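Local coordinates for SSO1986 (Sulfolobus solfataricus, PDB 2X5Q), which is a possibly homodimeric Cmr7 subunit of the CMR ribonucleoprotein complex, part of CRISPR-mediated adaptive immunity against viruses and other mobile genetic elements, at residues Val45-Val58 with Leu106-Phe120. Residues are numbered along the deposited sequence; the frame is centred on the assembly and turned at random.
Sequences VSQIDDKGLHNILV and LYIIRKKDVHGNITF
One face of the Y107 ring is met by V58, whose CB stands 3.8 Å from the ring centroid and 18° off its normal, a CH-pi contact displaced toward the CD2-CE2 rim. The H54 ring takes the aliphatic part of K112 over one face, CD lying 4.2 Å from the centroid. At its edge, in the ring plane, are R110 O and D49 OD1; the latter accepts from H54 NE2, which approaches from above the carboxylate plane, while K51 N reaches the same oxygen from the opposite face, sandwiching OD1 between two donors. F120 meets L57 CD2 obliquely.

The N55 amide is gripped at both ends by the backbone of K112. Its OD1 accepts from K112 N at 2.8 Å, and its ND2 donates to K112 O at 2.9 Å, within both the amide and carbonyl planes. With chi1 at -59°, CG sits opposite the carbonyl carbon and beside the backbone N, which carries the amide to the 111-114 loop; ND2 also donates to V45 O, which accepts Q47 NE2 from its other face. Three bonds in all hold the buried amide, two to K112 and one to V45, which should restrict its rotation. V114 CG2 lies against OD1.

The backbone ladder is short: I56 and I109 exchange N-H...O bonds as an antiparallel hydrogen-bonded pair, and V58 N donates almost straight to Y107 O at 2.8 Å (172° at the hydrogen). On the other edge of strand 52-60, the L57 backbone hydrogen-bonds to that of G83 in strand 80-86, which places the pairing inside the mixed sheet. N55, at positive phi, donates to R110 O and together with I56 faces I109: the geometry of a G1 beta bulge, here joining the 47-54 hairpin to the antiparallel 56-58/108-109 ladder.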
# COMPACT_ATOMS: atom_id res chain seq x y z
N VAL A 45 -10.28 -5.72 -18.34
CA VAL A 45 -10.64 -4.43 -17.78
C VAL A 45 -9.96 -3.30 -18.54
O VAL A 45 -10.61 -2.33 -18.95
CB VAL A 45 -10.30 -4.37 -16.28
CG1 VAL A 45 -10.21 -2.94 -15.77
CG2 VAL A 45 -11.33 -5.22 -15.47
N SER A 46 -8.64 -3.42 -18.72
CA SER A 46 -7.90 -2.50 -19.58
C SER A 46 -8.27 -2.76 -21.03
O SER A 46 -8.40 -3.91 -21.46
CB SER A 46 -6.40 -2.64 -19.38
OG SER A 46 -6.04 -2.37 -18.04
N GLN A 47 -8.45 -1.67 -21.78
CA GLN A 47 -9.04 -1.73 -23.12
C GLN A 47 -8.29 -0.83 -24.10
O GLN A 47 -7.79 0.22 -23.72
CB GLN A 47 -10.52 -1.31 -23.06
CG GLN A 47 -11.44 -2.34 -22.35
CD GLN A 47 -12.73 -1.73 -21.80
OE1 GLN A 47 -13.43 -0.99 -22.51
NE2 GLN A 47 -13.06 -2.05 -20.53
N ILE A 48 -8.19 -1.26 -25.35
CA ILE A 48 -7.76 -0.37 -26.42
C ILE A 48 -8.89 -0.16 -27.41
O ILE A 48 -9.76 -1.03 -27.60
CB ILE A 48 -6.43 -0.83 -27.13
CG1 ILE A 48 -6.64 -2.01 -28.07
CG2 ILE A 48 -5.36 -1.20 -26.10
CD1 ILE A 48 -5.55 -2.11 -29.11
N ASP A 49 -8.92 1.02 -28.02
CA ASP A 49 -9.91 1.34 -29.05
C ASP A 49 -9.32 2.42 -29.94
O ASP A 49 -8.13 2.69 -29.84
CB ASP A 49 -11.25 1.74 -28.42
CG ASP A 49 -11.16 3.00 -27.55
OD1 ASP A 49 -10.22 3.80 -27.68
OD2 ASP A 49 -12.06 3.17 -26.72
N ASP A 50 -10.15 3.04 -30.79
CA ASP A 50 -9.66 4.08 -31.70
C ASP A 50 -9.16 5.36 -31.01
O ASP A 50 -8.60 6.22 -31.68
CB ASP A 50 -10.67 4.39 -32.84
CG ASP A 50 -12.01 4.95 -32.35
OD1 ASP A 50 -12.24 5.06 -31.13
OD2 ASP A 50 -12.87 5.25 -33.20
N LYS A 51 -9.33 5.47 -29.69
CA LYS A 51 -8.85 6.64 -28.93
C LYS A 51 -7.61 6.35 -28.08
O LYS A 51 -7.07 7.27 -27.46
CB LYS A 51 -9.96 7.16 -28.02
CG LYS A 51 -11.33 7.33 -28.68
CD LYS A 51 -11.27 8.31 -29.85
CE LYS A 51 -12.63 8.40 -30.53
NZ LYS A 51 -12.50 8.89 -31.92
N GLY A 52 -7.20 5.08 -28.03
CA GLY A 52 -5.97 4.67 -27.38
C GLY A 52 -6.20 3.61 -26.31
O GLY A 52 -7.12 2.80 -26.40
N LEU A 53 -5.35 3.64 -25.29
CA LEU A 53 -5.37 2.69 -24.18
C LEU A 53 -6.18 3.26 -23.02
O LEU A 53 -6.12 4.48 -22.73
CB LEU A 53 -3.93 2.43 -23.74
CG LEU A 53 -3.66 1.40 -22.64
CD1 LEU A 53 -4.29 0.06 -23.00
CD2 LEU A 53 -2.14 1.27 -22.44
N HIS A 54 -6.94 2.40 -22.34
CA HIS A 54 -7.86 2.81 -21.27
C HIS A 54 -7.81 1.89 -20.07
O HIS A 54 -7.53 0.70 -20.20
CB HIS A 54 -9.31 2.85 -21.77
CG HIS A 54 -9.51 3.71 -22.97
ND1 HIS A 54 -9.56 5.09 -22.90
CD2 HIS A 54 -9.69 3.39 -24.27
CE1 HIS A 54 -9.73 5.58 -24.11
NE2 HIS A 54 -9.82 4.57 -24.96
N ASN A 55 -8.17 2.44 -18.91
CA ASN A 55 -8.28 1.71 -17.64
C ASN A 55 -6.96 1.12 -17.18
O ASN A 55 -6.80 -0.11 -17.07
CB ASN A 55 -9.35 0.61 -17.70
CG ASN A 55 -10.71 1.14 -18.01
OD1 ASN A 55 -11.09 2.20 -17.50
ND2 ASN A 55 -11.47 0.41 -18.85
N ILE A 56 -6.03 2.01 -16.89
CA ILE A 56 -4.71 1.66 -16.42
C ILE A 56 -4.69 1.74 -14.89
O ILE A 56 -5.09 2.74 -14.32
CB ILE A 56 -3.63 2.60 -16.99
CG1 ILE A 56 -3.49 2.44 -18.52
CG2 ILE A 56 -2.25 2.32 -16.35
CD1 ILE A 56 -4.15 3.50 -19.31
N LEU A 57 -4.21 0.68 -14.24
CA LEU A 57 -4.12 0.68 -12.78
C LEU A 57 -2.78 1.25 -12.31
O LEU A 57 -1.72 0.82 -12.75
CB LEU A 57 -4.34 -0.73 -12.22
CG LEU A 57 -4.39 -0.84 -10.70
CD1 LEU A 57 -5.63 -0.14 -10.15
CD2 LEU A 57 -4.34 -2.31 -10.31
N VAL A 58 -2.85 2.21 -11.39
CA VAL A 58 -1.67 2.81 -10.78
C VAL A 58 -1.58 2.26 -9.37
O VAL A 58 -2.41 2.54 -8.53
CB VAL A 58 -1.77 4.35 -10.73
CG1 VAL A 58 -0.45 4.98 -10.15
CG2 VAL A 58 -2.09 4.90 -12.11
N LEU A 106 -10.52 1.61 -6.85
CA LEU A 106 -9.20 1.44 -7.44
C LEU A 106 -8.69 2.70 -8.10
O LEU A 106 -9.47 3.54 -8.57
CB LEU A 106 -9.22 0.31 -8.47
CG LEU A 106 -9.32 -1.09 -7.89
CD1 LEU A 106 -9.51 -2.11 -9.01
CD2 LEU A 106 -8.07 -1.38 -7.02
N TYR A 107 -7.36 2.80 -8.14
CA TYR A 107 -6.69 3.95 -8.76
C TYR A 107 -6.47 3.68 -10.25
O TYR A 107 -5.38 3.31 -10.70
CB TYR A 107 -5.37 4.23 -8.04
CG TYR A 107 -4.67 5.52 -8.43
CD1 TYR A 107 -5.24 6.43 -9.32
CD2 TYR A 107 -3.46 5.86 -7.85
CE1 TYR A 107 -4.61 7.60 -9.64
CE2 TYR A 107 -2.81 7.04 -8.18
CZ TYR A 107 -3.38 7.89 -9.08
OH TYR A 107 -2.76 9.07 -9.42
N ILE A 108 -7.54 3.90 -11.02
CA ILE A 108 -7.56 3.60 -12.44
C ILE A 108 -7.52 4.92 -13.20
O ILE A 108 -8.31 5.82 -12.92
CB ILE A 108 -8.85 2.79 -12.81
CG1 ILE A 108 -8.86 1.41 -12.12
CG2 ILE A 108 -8.98 2.64 -14.33
CD1 ILE A 108 -10.23 0.64 -12.25
N ILE A 109 -6.59 5.07 -14.15
CA ILE A 109 -6.55 6.26 -15.00
C ILE A 109 -6.95 5.96 -16.44
O ILE A 109 -7.01 4.80 -16.85
CB ILE A 109 -5.17 6.97 -14.95
CG1 ILE A 109 -4.05 6.01 -15.33
CG2 ILE A 109 -4.92 7.53 -13.56
CD1 ILE A 109 -2.77 6.70 -15.70
N ARG A 110 -7.26 7.03 -17.19
CA ARG A 110 -7.79 6.93 -18.55
C ARG A 110 -9.05 6.05 -18.49
O ARG A 110 -9.17 5.08 -19.24
CB ARG A 110 -6.77 6.32 -19.52
CG ARG A 110 -5.40 6.98 -19.52
CD ARG A 110 -5.44 8.31 -20.18
NE ARG A 110 -4.11 8.93 -20.26
CZ ARG A 110 -3.37 9.08 -21.37
NH1 ARG A 110 -3.78 8.64 -22.55
NH2 ARG A 110 -2.19 9.69 -21.27
N LYS A 111 -9.95 6.38 -17.57
CA LYS A 111 -11.11 5.50 -17.29
C LYS A 111 -12.07 5.42 -18.47
O LYS A 111 -12.39 6.43 -19.08
CB LYS A 111 -11.87 5.96 -16.04
CG LYS A 111 -11.36 5.40 -14.74
CD LYS A 111 -12.33 5.71 -13.57
CE LYS A 111 -13.42 4.63 -13.40
NZ LYS A 111 -14.11 4.64 -12.04
N LYS A 112 -12.51 4.20 -18.79
CA LYS A 112 -13.51 3.97 -19.84
C LYS A 112 -14.43 2.84 -19.43
O LYS A 112 -13.98 1.71 -19.28
CB LYS A 112 -12.85 3.60 -21.17
CG LYS A 112 -13.85 3.37 -22.32
CD LYS A 112 -13.31 2.41 -23.37
CE LYS A 112 -14.35 2.10 -24.45
NZ LYS A 112 -15.57 1.42 -23.89
N ASP A 113 -15.72 3.14 -19.26
CA ASP A 113 -16.72 2.12 -18.97
C ASP A 113 -16.21 1.12 -17.92
O ASP A 113 -16.07 -0.07 -18.18
CB ASP A 113 -17.14 1.41 -20.26
CG ASP A 113 -17.67 2.37 -21.32
OD1 ASP A 113 -17.87 3.57 -21.01
OD2 ASP A 113 -17.89 1.93 -22.48
N VAL A 114 -15.89 1.65 -16.74
CA VAL A 114 -15.50 0.85 -15.57
C VAL A 114 -16.66 0.85 -14.60
O VAL A 114 -17.30 1.87 -14.36
CB VAL A 114 -14.23 1.43 -14.89
CG1 VAL A 114 -14.19 1.10 -13.38
CG2 VAL A 114 -12.97 0.90 -15.57
N HIS A 115 -16.96 -0.32 -14.06
CA HIS A 115 -18.16 -0.49 -13.28
C HIS A 115 -18.08 -1.79 -12.52
O HIS A 115 -17.39 -2.71 -12.92
CB HIS A 115 -19.37 -0.54 -14.21
CG HIS A 115 -19.24 -1.56 -15.30
ND1 HIS A 115 -19.92 -2.76 -15.29
CD2 HIS A 115 -18.45 -1.59 -16.41
CE1 HIS A 115 -19.58 -3.47 -16.35
NE2 HIS A 115 -18.70 -2.78 -17.05
N GLY A 116 -18.81 -1.85 -11.42
CA GLY A 116 -18.95 -3.08 -10.68
C GLY A 116 -17.70 -3.46 -9.94
O GLY A 116 -16.78 -2.65 -9.76
N ASN A 117 -17.67 -4.72 -9.53
CA ASN A 117 -16.63 -5.24 -8.67
C ASN A 117 -15.63 -6.01 -9.50
O ASN A 117 -16.02 -6.70 -10.45
CB ASN A 117 -17.25 -6.15 -7.62
CG ASN A 117 -18.25 -5.43 -6.77
OD1 ASN A 117 -17.99 -4.33 -6.30
ND2 ASN A 117 -19.42 -6.03 -6.57
N ILE A 118 -14.36 -5.88 -9.12
CA ILE A 118 -13.24 -6.53 -9.79
C ILE A 118 -12.49 -7.42 -8.80
O ILE A 118 -12.23 -7.01 -7.68
CB ILE A 118 -12.25 -5.48 -10.36
CG1 ILE A 118 -12.97 -4.60 -11.40
CG2 ILE A 118 -11.03 -6.14 -10.98
CD1 ILE A 118 -12.06 -3.71 -12.19
N THR A 119 -12.20 -8.65 -9.23
CA THR A 119 -11.22 -9.51 -8.56
C THR A 119 -9.96 -9.54 -9.42
O THR A 119 -10.02 -9.74 -10.65
CB THR A 119 -11.76 -10.92 -8.36
OG1 THR A 119 -12.86 -10.87 -7.45
CG2 THR A 119 -10.69 -11.85 -7.81
N PHE A 120 -8.81 -9.29 -8.80
CA PHE A 120 -7.55 -9.29 -9.53
C PHE A 120 -6.38 -9.71 -8.66
O PHE A 120 -6.41 -9.57 -7.44
CB PHE A 120 -7.28 -7.93 -10.19
CG PHE A 120 -6.86 -6.84 -9.25
CD1 PHE A 120 -5.54 -6.40 -9.21
CD2 PHE A 120 -7.79 -6.22 -8.43
CE1 PHE A 120 -5.17 -5.39 -8.36
CE2 PHE A 120 -7.42 -5.21 -7.59
CZ PHE A 120 -6.10 -4.80 -7.54
O HOH W 1 -5.75 6.79 -23.70